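Proteasome chaperone 4 (Saccharomyces cerevisiae, PDB 2Z5B) helps assemble the 20S proteasome by facilitating alpha-ring formation, working as a heterodimer with IRC25, and is also involved in maintaining telomere length. Local coordinates at residues Pro22-Ile27 with Val45-Glu50; Ser58-Tyr63 with Trp119-Ser124. All coordinates share one frame; numbering follows the deposited sequence.

Contact 1. Residues Pro22-Ile27 with Val45-Glu50; sequences PTLDVI and VGFKQE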
ATOM      1  N   PRO A  22      -3.243 -22.256 -10.930  1.00 40.09           N
ATOM      2  CA  PRO A  22      -2.741 -21.023 -11.499  1.00 39.06           C
ATOM      3  C   PRO A  22      -1.375 -20.657 -10.931  1.00 37.51           C
ATOM      4  O   PRO A  22      -1.076 -20.936  -9.768  1.00 37.21           O
ATOM      5  CB  PRO A  22      -3.793 -20.003 -11.079  1.00 39.27           C
ATOM      6  CG  PRO A  22      -4.308 -20.528  -9.789  1.00 40.08           C
ATOM      7  CD  PRO A  22      -4.352 -22.009  -9.988  1.00 40.50           C
ATOM      8  N   THR A  23      -0.555 -20.067 -11.782  1.00 35.55           N
ATOM      9  CA  THR A  23       0.705 -19.499 -11.390  1.00 34.30           C
ATOM     10  C   THR A  23       0.418 -18.178 -10.681  1.00 32.55           C
ATOM     11  O   THR A  23      -0.459 -17.433 -11.099  1.00 31.58           O
ATOM     12  CB  THR A  23       1.542 -19.232 -12.631  1.00 34.64           C
ATOM     13  OG1 THR A  23       1.721 -20.460 -13.335  1.00 37.42           O
ATOM     14  CG2 THR A  23       2.892 -18.669 -12.244  1.00 34.72           C
ATOM     15  N   LEU A  24       1.131 -17.907  -9.594  1.00 31.06           N
ATOM     16  CA  LEU A  24       0.852 -16.684  -8.826  1.00 30.33           C
ATOM     17  C   LEU A  24       1.998 -15.702  -8.956  1.00 29.89           C
ATOM     18  O   LEU A  24       3.157 -16.096  -9.077  1.00 30.65           O
ATOM     19  CB  LEU A  24       0.600 -17.007  -7.340  1.00 30.13           C
ATOM     20  CG  LEU A  24      -0.454 -18.077  -7.028  1.00 30.59           C
ATOM     21  CD1 LEU A  24      -0.324 -18.563  -5.613  1.00 30.59           C
ATOM     22  CD2 LEU A  24      -1.858 -17.576  -7.315  1.00 31.73           C
ATOM     23  N   ASP A  25       1.644 -14.425  -8.928  1.00 29.69           N
ATOM     24  CA  ASP A  25       2.565 -13.303  -8.991  1.00 29.49           C
ATOM     25  C   ASP A  25       2.525 -12.584  -7.640  1.00 28.91           C
ATOM     26  O   ASP A  25       1.452 -12.218  -7.173  1.00 27.22           O
ATOM     27  CB  ASP A  25       2.069 -12.365 -10.083  1.00 30.42           C
ATOM     28  CG  ASP A  25       3.121 -11.385 -10.537  1.00 33.89           C
ATOM     29  OD1 ASP A  25       4.309 -11.627 -10.276  1.00 36.73           O
ATOM     30  OD2 ASP A  25       2.745 -10.373 -11.165  1.00 38.31           O
ATOM     31  N   VAL A  26       3.698 -12.387  -7.041  1.00 28.26           N
ATOM     32  CA  VAL A  26       3.819 -11.878  -5.683  1.00 27.77           C
ATOM     33  C   VAL A  26       4.817 -10.704  -5.612  1.00 27.18           C
ATOM     34  O   VAL A  26       5.893 -10.752  -6.219  1.00 25.76           O
ATOM     35  CB  VAL A  26       4.274 -13.014  -4.720  1.00 28.03           C
ATOM     36  CG1 VAL A  26       4.649 -12.466  -3.347  1.00 29.03           C
ATOM     37  CG2 VAL A  26       3.188 -14.123  -4.592  1.00 26.59           C
ATOM     38  N   ILE A  27       4.414  -9.646  -4.905  1.00 26.06           N
ATOM     39  CA  ILE A  27       5.353  -8.661  -4.354  1.00 25.78           C
ATOM     40  C   ILE A  27       5.132  -8.658  -2.837  1.00 26.07           C
ATOM     41  O   ILE A  27       4.014  -8.442  -2.380  1.00 26.79           O
ATOM     42  CB  ILE A  27       5.071  -7.242  -4.915  1.00 26.07           C
ATOM     43  CG1 ILE A  27       5.354  -7.194  -6.426  1.00 25.64           C
ATOM     44  CG2 ILE A  27       5.869  -6.143  -4.139  1.00 26.71           C
ATOM     45  CD1 ILE A  27       4.622  -6.076  -7.111  1.00 29.06           C
ATOM     46  N   VAL A  45      -0.655 -10.046  -4.125  1.00 24.90           N
ATOM     47  CA  VAL A  45      -0.741 -11.380  -4.739  1.00 26.63           C
ATOM     48  C   VAL A  45      -1.855 -11.435  -5.791  1.00 26.94           C
ATOM     49  O   VAL A  45      -2.884 -10.802  -5.641  1.00 27.32           O
ATOM     50  CB  VAL A  45      -0.835 -12.531  -3.683  1.00 26.19           C
ATOM     51  CG1 VAL A  45      -2.067 -12.386  -2.779  1.00 28.50           C
ATOM     52  CG2 VAL A  45      -0.807 -13.942  -4.370  1.00 26.38           C
ATOM     53  N   GLY A  46      -1.598 -12.148  -6.881  1.00 28.34           N
ATOM     54  CA  GLY A  46      -2.577 -12.300  -7.954  1.00 28.92           C
ATOM     55  C   GLY A  46      -2.159 -13.424  -8.871  1.00 29.82           C
ATOM     56  O   GLY A  46      -1.110 -14.034  -8.674  1.00 28.93           O
ATOM     57  N   PHE A  47      -2.983 -13.691  -9.881  1.00 31.09           N
ATOM     58  CA  PHE A  47      -2.602 -14.633 -10.915  1.00 32.74           C
ATOM     59  C   PHE A  47      -1.593 -13.973 -11.841  1.00 34.45           C
ATOM     60  O   PHE A  47      -1.498 -12.749 -11.900  1.00 34.80           O
ATOM     61  CB  PHE A  47      -3.836 -15.131 -11.677  1.00 33.00           C
ATOM     62  CG  PHE A  47      -4.859 -15.810 -10.800  1.00 32.65           C
ATOM     63  CD1 PHE A  47      -4.467 -16.717  -9.826  1.00 33.81           C
ATOM     64  CD2 PHE A  47      -6.214 -15.562 -10.975  1.00 34.83           C
ATOM     65  CE1 PHE A  47      -5.412 -17.348  -9.011  1.00 32.77           C
ATOM     66  CE2 PHE A  47      -7.160 -16.190 -10.179  1.00 33.25           C
ATOM     67  CZ  PHE A  47      -6.749 -17.087  -9.191  1.00 33.69           C
ATOM     68  N   LYS A  48      -0.808 -14.787 -12.529  1.00 36.11           N
ATOM     69  CA  LYS A  48       0.152 -14.272 -13.485  1.00 38.13           C
ATOM     70  C   LYS A  48      -0.255 -14.664 -14.901  1.00 39.17           C
ATOM     71  O   LYS A  48      -0.709 -15.781 -15.139  1.00 38.70           O
ATOM     72  CB  LYS A  48       1.533 -14.838 -13.193  1.00 38.09           C
ATOM     73  CG  LYS A  48       2.647 -14.164 -13.989  1.00 40.92           C
ATOM     74  CD  LYS A  48       3.915 -14.985 -14.035  1.00 45.79           C
ATOM     75  CE  LYS A  48       4.182 -15.674 -12.733  1.00 48.63           C
ATOM     76  NZ  LYS A  48       3.956 -14.808 -11.541  1.00 52.48           N
ATOM     77  N   GLN A  49      -0.080 -13.737 -15.832  1.00 40.63           N
ATOM     78  CA  GLN A  49      -0.212 -14.023 -17.252  1.00 42.59           C
ATOM     79  C   GLN A  49       1.158 -13.862 -17.928  1.00 43.97           C
ATOM     80  O   GLN A  49       1.928 -12.969 -17.573  1.00 43.82           O
ATOM     81  CB  GLN A  49      -1.247 -13.074 -17.878  1.00 42.88           C
ATOM     82  CG  GLN A  49      -1.323 -13.081 -19.399  1.00 43.74           C
ATOM     83  CD  GLN A  49      -2.624 -13.630 -19.933  1.00 46.30           C
ATOM     84  OE1 GLN A  49      -3.532 -12.873 -20.280  1.00 43.49           O
ATOM     85  NE2 GLN A  49      -2.727 -14.959 -20.001  1.00 48.74           N
ATOM     86  N   GLU A  50       1.448 -14.782 -18.851  1.00 45.25           N
ATOM     87  CA  GLU A  50       2.498 -14.694 -19.898  1.00 46.89           C
ATOM     88  C   GLU A  50       3.827 -15.339 -19.531  1.00 47.23           C
ATOM     89  O   GLU A  50       4.155 -16.397 -20.061  1.00 48.18           O
ATOM     90  CB  GLU A  50       2.662 -13.283 -20.499  1.00 46.49           C
ATOM     91  CG  GLU A  50       3.854 -12.477 -19.997  1.00 47.90           C
ATOM     92  CD  GLU A  50       3.809 -11.037 -20.481  1.00 47.55           C
ATOM     93  OE1 GLU A  50       3.629 -10.137 -19.630  1.00 47.33           O
ATOM     94  OE2 GLU A  50       3.914 -10.807 -21.714  1.00 47.71           O
TER
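The backbones of D25 and G46 face each other as an antiparallel hydrogen-bonded pair. D25 N reaches G46 O at 2.8 Å, almost straight at 174°, and G46 N returns a longer, more bent bond to D25 O. Beyond them K48 N bonds to T23 O at 3.0 Å, and the flanking L24-F47 and V26-V45 pairs are non-hydrogen-bonded.

The charged contact belongs to the K48 side chain. It leaves with CG anti to its own backbone N (chi1 -170°), then bends at its last two torsions back over the other strand. NZ donates to L24 O at 2.9 Å from well above that carbonyl plane, and makes a salt bridge to D25 OD1 at 3.4 Å. On the way CE presses against T23 CG2 at 3.3 Å, tighter than normal van der Waals contact. An alanine in place of this lysine would probably leave the D25 carboxylate without this positive mate and strip L24 O of its ammonium donor.

Apolar packing fills the opposite face. P22 CG comes obliquely to F47 CE1 at 3.5 Å, while L24 CD2 meets the ring edge at CD1, 3.7 Å away. V26 and V45 lie side by side, CG2 to CG2, beneath helix 134-149. This is the open end of the beta hairpin formed by strands 24-31 and 41-47, within the mixed sheet.

Contact 2. Residues Ser58-Tyr63 with Trp119-Ser124; sequences SLSCYY and WSSLPS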
ATOM      1  N   SER A  58      -6.089  -4.973 -11.469  1.00 33.29           N
ATOM      2  CA  SER A  58      -6.839  -4.123 -10.554  1.00 32.58           C
ATOM      3  C   SER A  58      -6.489  -4.456  -9.121  1.00 31.15           C
ATOM      4  O   SER A  58      -6.270  -5.617  -8.794  1.00 31.08           O
ATOM      5  CB  SER A  58      -8.346  -4.329 -10.733  1.00 32.91           C
ATOM      6  OG  SER A  58      -8.765  -3.950 -12.025  1.00 35.99           O
ATOM      7  N   LEU A  59      -6.449  -3.437  -8.264  1.00 30.34           N
ATOM      8  CA  LEU A  59      -6.352  -3.669  -6.825  1.00 29.60           C
ATOM      9  C   LEU A  59      -7.777  -3.967  -6.357  1.00 29.35           C
ATOM     10  O   LEU A  59      -8.588  -3.057  -6.242  1.00 29.36           O
ATOM     11  CB  LEU A  59      -5.772  -2.446  -6.105  1.00 29.45           C
ATOM     12  CG  LEU A  59      -5.319  -2.645  -4.646  1.00 30.46           C
ATOM     13  CD1 LEU A  59      -4.565  -1.443  -4.089  1.00 29.57           C
ATOM     14  CD2 LEU A  59      -6.468  -2.977  -3.738  1.00 32.20           C
ATOM     15  N   SER A  60      -8.090  -5.240  -6.135  1.00 28.14           N
ATOM     16  CA  SER A  60      -9.485  -5.632  -5.908  1.00 28.36           C
ATOM     17  C   SER A  60      -9.880  -5.483  -4.455  1.00 27.79           C
ATOM     18  O   SER A  60     -11.008  -5.085  -4.144  1.00 28.22           O
ATOM     19  CB  SER A  60      -9.737  -7.066  -6.389  1.00 27.96           C
ATOM     20  OG  SER A  60      -9.694  -7.124  -7.797  1.00 30.17           O
ATOM     21  N   CYS A  61      -8.944  -5.791  -3.571  1.00 27.21           N
ATOM     22  CA  CYS A  61      -9.194  -5.705  -2.132  1.00 27.06           C
ATOM     23  C   CYS A  61      -7.875  -5.478  -1.400  1.00 26.17           C
ATOM     24  O   CYS A  61      -6.863  -6.019  -1.818  1.00 26.30           O
ATOM     25  CB  CYS A  61      -9.852  -7.008  -1.658  1.00 26.46           C
ATOM     26  SG  CYS A  61     -10.342  -7.011   0.084  1.00 28.64           S
ATOM     27  N   TYR A  62      -7.901  -4.661  -0.338  1.00 26.02           N
ATOM     28  CA  TYR A  62      -6.734  -4.355   0.513  1.00 25.58           C
ATOM     29  C   TYR A  62      -7.192  -4.671   1.916  1.00 26.25           C
ATOM     30  O   TYR A  62      -8.128  -4.026   2.414  1.00 26.14           O
ATOM     31  CB  TYR A  62      -6.383  -2.862   0.443  1.00 25.40           C
ATOM     32  CG  TYR A  62      -5.020  -2.461   0.993  1.00 25.49           C
ATOM     33  CD1 TYR A  62      -3.919  -3.344   0.953  1.00 24.03           C
ATOM     34  CD2 TYR A  62      -4.811  -1.183   1.505  1.00 23.62           C
ATOM     35  CE1 TYR A  62      -2.676  -2.948   1.432  1.00 24.45           C
ATOM     36  CE2 TYR A  62      -3.567  -0.789   1.983  1.00 25.80           C
ATOM     37  CZ  TYR A  62      -2.499  -1.666   1.926  1.00 24.27           C
ATOM     38  OH  TYR A  62      -1.256  -1.285   2.413  1.00 26.85           O
ATOM     39  N   TYR A  63      -6.580  -5.678   2.529  1.00 26.18           N
ATOM     40  CA  TYR A  63      -7.034  -6.187   3.823  1.00 27.64           C
ATOM     41  C   TYR A  63      -5.938  -6.061   4.862  1.00 27.52           C
ATOM     42  O   TYR A  63      -4.793  -6.339   4.558  1.00 27.88           O
ATOM     43  CB  TYR A  63      -7.427  -7.661   3.710  1.00 28.21           C
ATOM     44  CG  TYR A  63      -8.605  -8.006   4.599  1.00 29.89           C
ATOM     45  CD1 TYR A  63      -8.428  -8.327   5.946  1.00 31.54           C
ATOM     46  CD2 TYR A  63      -9.891  -7.999   4.090  1.00 28.82           C
ATOM     47  CE1 TYR A  63      -9.540  -8.617   6.766  1.00 31.58           C
ATOM     48  CE2 TYR A  63     -10.988  -8.310   4.884  1.00 31.57           C
ATOM     49  CZ  TYR A  63     -10.805  -8.608   6.217  1.00 32.02           C
ATOM     50  OH  TYR A  63     -11.912  -8.905   6.988  1.00 34.11           O
ATOM     51  N   TRP A 119      -5.194  -8.174  -2.993  1.00 24.05           N
ATOM     52  CA  TRP A 119      -5.492  -9.112  -4.061  1.00 23.74           C
ATOM     53  C   TRP A 119      -5.540  -8.339  -5.385  1.00 23.64           C
ATOM     54  O   TRP A 119      -6.320  -7.404  -5.547  1.00 23.38           O
ATOM     55  CB  TRP A 119      -6.760  -9.977  -3.837  1.00 24.54           C
ATOM     56  CG  TRP A 119      -6.897 -10.932  -5.026  1.00 23.84           C
ATOM     57  CD1 TRP A 119      -7.596 -10.700  -6.164  1.00 24.05           C
ATOM     58  CD2 TRP A 119      -6.221 -12.192  -5.215  1.00 25.20           C
ATOM     59  NE1 TRP A 119      -7.426 -11.747  -7.045  1.00 25.19           N
ATOM     60  CE2 TRP A 119      -6.584 -12.674  -6.486  1.00 25.50           C
ATOM     61  CE3 TRP A 119      -5.346 -12.959  -4.423  1.00 25.71           C
ATOM     62  CZ2 TRP A 119      -6.126 -13.907  -6.985  1.00 26.21           C
ATOM     63  CZ3 TRP A 119      -4.886 -14.178  -4.918  1.00 24.97           C
ATOM     64  CH2 TRP A 119      -5.273 -14.641  -6.182  1.00 25.21           C
ATOM     65  N   SER A 120      -4.635  -8.712  -6.279  1.00 24.33           N
ATOM     66  CA  SER A 120      -4.466  -8.098  -7.587  1.00 25.22           C
ATOM     67  C   SER A 120      -5.172  -8.973  -8.616  1.00 25.94           C
ATOM     68  O   SER A 120      -4.834 -10.141  -8.763  1.00 26.46           O
ATOM     69  CB  SER A 120      -2.959  -8.008  -7.918  1.00 25.59           C
ATOM     70  OG  SER A 120      -2.759  -7.687  -9.293  1.00 27.55           O
ATOM     71  N   SER A 121      -6.125  -8.389  -9.341  1.00 26.67           N
ATOM     72  CA  SER A 121      -6.942  -9.122 -10.307  1.00 26.71           C
ATOM     73  C   SER A 121      -6.515  -8.850 -11.738  1.00 26.74           C
ATOM     74  O   SER A 121      -6.582  -7.718 -12.195  1.00 25.84           O
ATOM     75  CB  SER A 121      -8.413  -8.734 -10.154  1.00 27.12           C
ATOM     76  OG  SER A 121      -8.917  -9.194  -8.910  1.00 26.19           O
ATOM     77  N   LEU A 122      -6.077  -9.894 -12.435  1.00 27.26           N
ATOM     78  CA  LEU A 122      -5.862  -9.799 -13.874  1.00 29.12           C
ATOM     79  C   LEU A 122      -7.116  -9.258 -14.577  1.00 29.00           C
ATOM     80  O   LEU A 122      -8.240  -9.532 -14.151  1.00 28.34           O
ATOM     81  CB  LEU A 122      -5.487 -11.168 -14.467  1.00 29.23           C
ATOM     82  CG  LEU A 122      -4.096 -11.738 -14.160  1.00 30.84           C
ATOM     83  CD1 LEU A 122      -3.887 -13.106 -14.832  1.00 29.90           C
ATOM     84  CD2 LEU A 122      -2.964 -10.768 -14.563  1.00 31.72           C
ATOM     85  N   PRO A 123      -6.930  -8.494 -15.662  1.00 30.33           N
ATOM     86  CA  PRO A 123      -8.106  -8.084 -16.419  1.00 31.16           C
ATOM     87  C   PRO A 123      -9.003  -9.287 -16.730  1.00 31.86           C
ATOM     88  O   PRO A 123     -10.224  -9.140 -16.717  1.00 32.62           O
ATOM     89  CB  PRO A 123      -7.495  -7.515 -17.699  1.00 31.80           C
ATOM     90  CG  PRO A 123      -6.193  -6.943 -17.226  1.00 31.42           C
ATOM     91  CD  PRO A 123      -5.687  -7.948 -16.242  1.00 29.74           C
ATOM     92  N   SER A 124      -8.395 -10.463 -16.925  1.00 32.25           N
ATOM     93  CA  SER A 124      -9.086 -11.685 -17.381  1.00 33.55           C
ATOM     94  C   SER A 124      -9.630 -12.583 -16.268  1.00 33.83           C
ATOM     95  O   SER A 124     -10.294 -13.595 -16.535  1.00 34.13           O
ATOM     96  CB  SER A 124      -8.128 -12.518 -18.228  1.00 33.38           C
ATOM     97  OG  SER A 124      -7.063 -12.968 -17.411  1.00 35.55           O
TER
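W119 meets two successive residues of the other strand, S60 and C61. Its N donates to C61 O at 3.0 Å, and its O takes the N-H of S60 at 2.9 Å. S60 has a helix-like backbone (phi -86°, psi -37°) between extended neighbours, so a beta bulge forms here, and C61 N is buried with no partner in the model. The indole offers its edge to S60, CD1 lying 4.2 Å from CB, while NE1 bonds to E125 OE2.

S120 follows, in a non-hydrogen-bonded pair with L59; its CA approaches S58 O at 3.3 Å in a CA-H...O contact. Both side chains lie on the face turned to the partner chain, YLR021W (IRC25), where S120 touches F34 and L59 touches T37 of that chain.

S121 closes the pairing with two bonds to S58: S121 N to S58 O at 2.8 Å, and S58 N to S121 O at 2.9 Å. Its OG lies anti to the carbonyl carbon (chi1 -67°), which turns it to the S60 hydroxyl, and accepts from S60 OG at a very short 2.5 Å, a length to treat with caution. The same OG bonds to E125 OE1, so one carboxylate serves both W119 and S121.

Strands 58-67 and 115-121 are thus antiparallel neighbours, with helix 94-111 covering the face of S60, C61 and W119 through I96, A100 and M99.

Overall arrangement
Contact 1 and contact 2 are two seams of one mixed sheet, their centres 11 Å apart. Strands 41-47 and 115-121 run parallel between them, so the seams are separated by just one further strand pairing. V45 O lies 2.8 Å from S120 N, a probable hydrogen bond that ties the inner strands together. On the helix-covered face the rings of F47 and W119 meet edge-to-face, with F47 CE1 3.9 Å from W119 CH2, which makes the apolar side of contact 1 continuous with the indole of contact 2. Both contacts also reach the IRC25 chain: D25 packs on its M1, and L59 N hydrogen-bonds to OD1 of its N36.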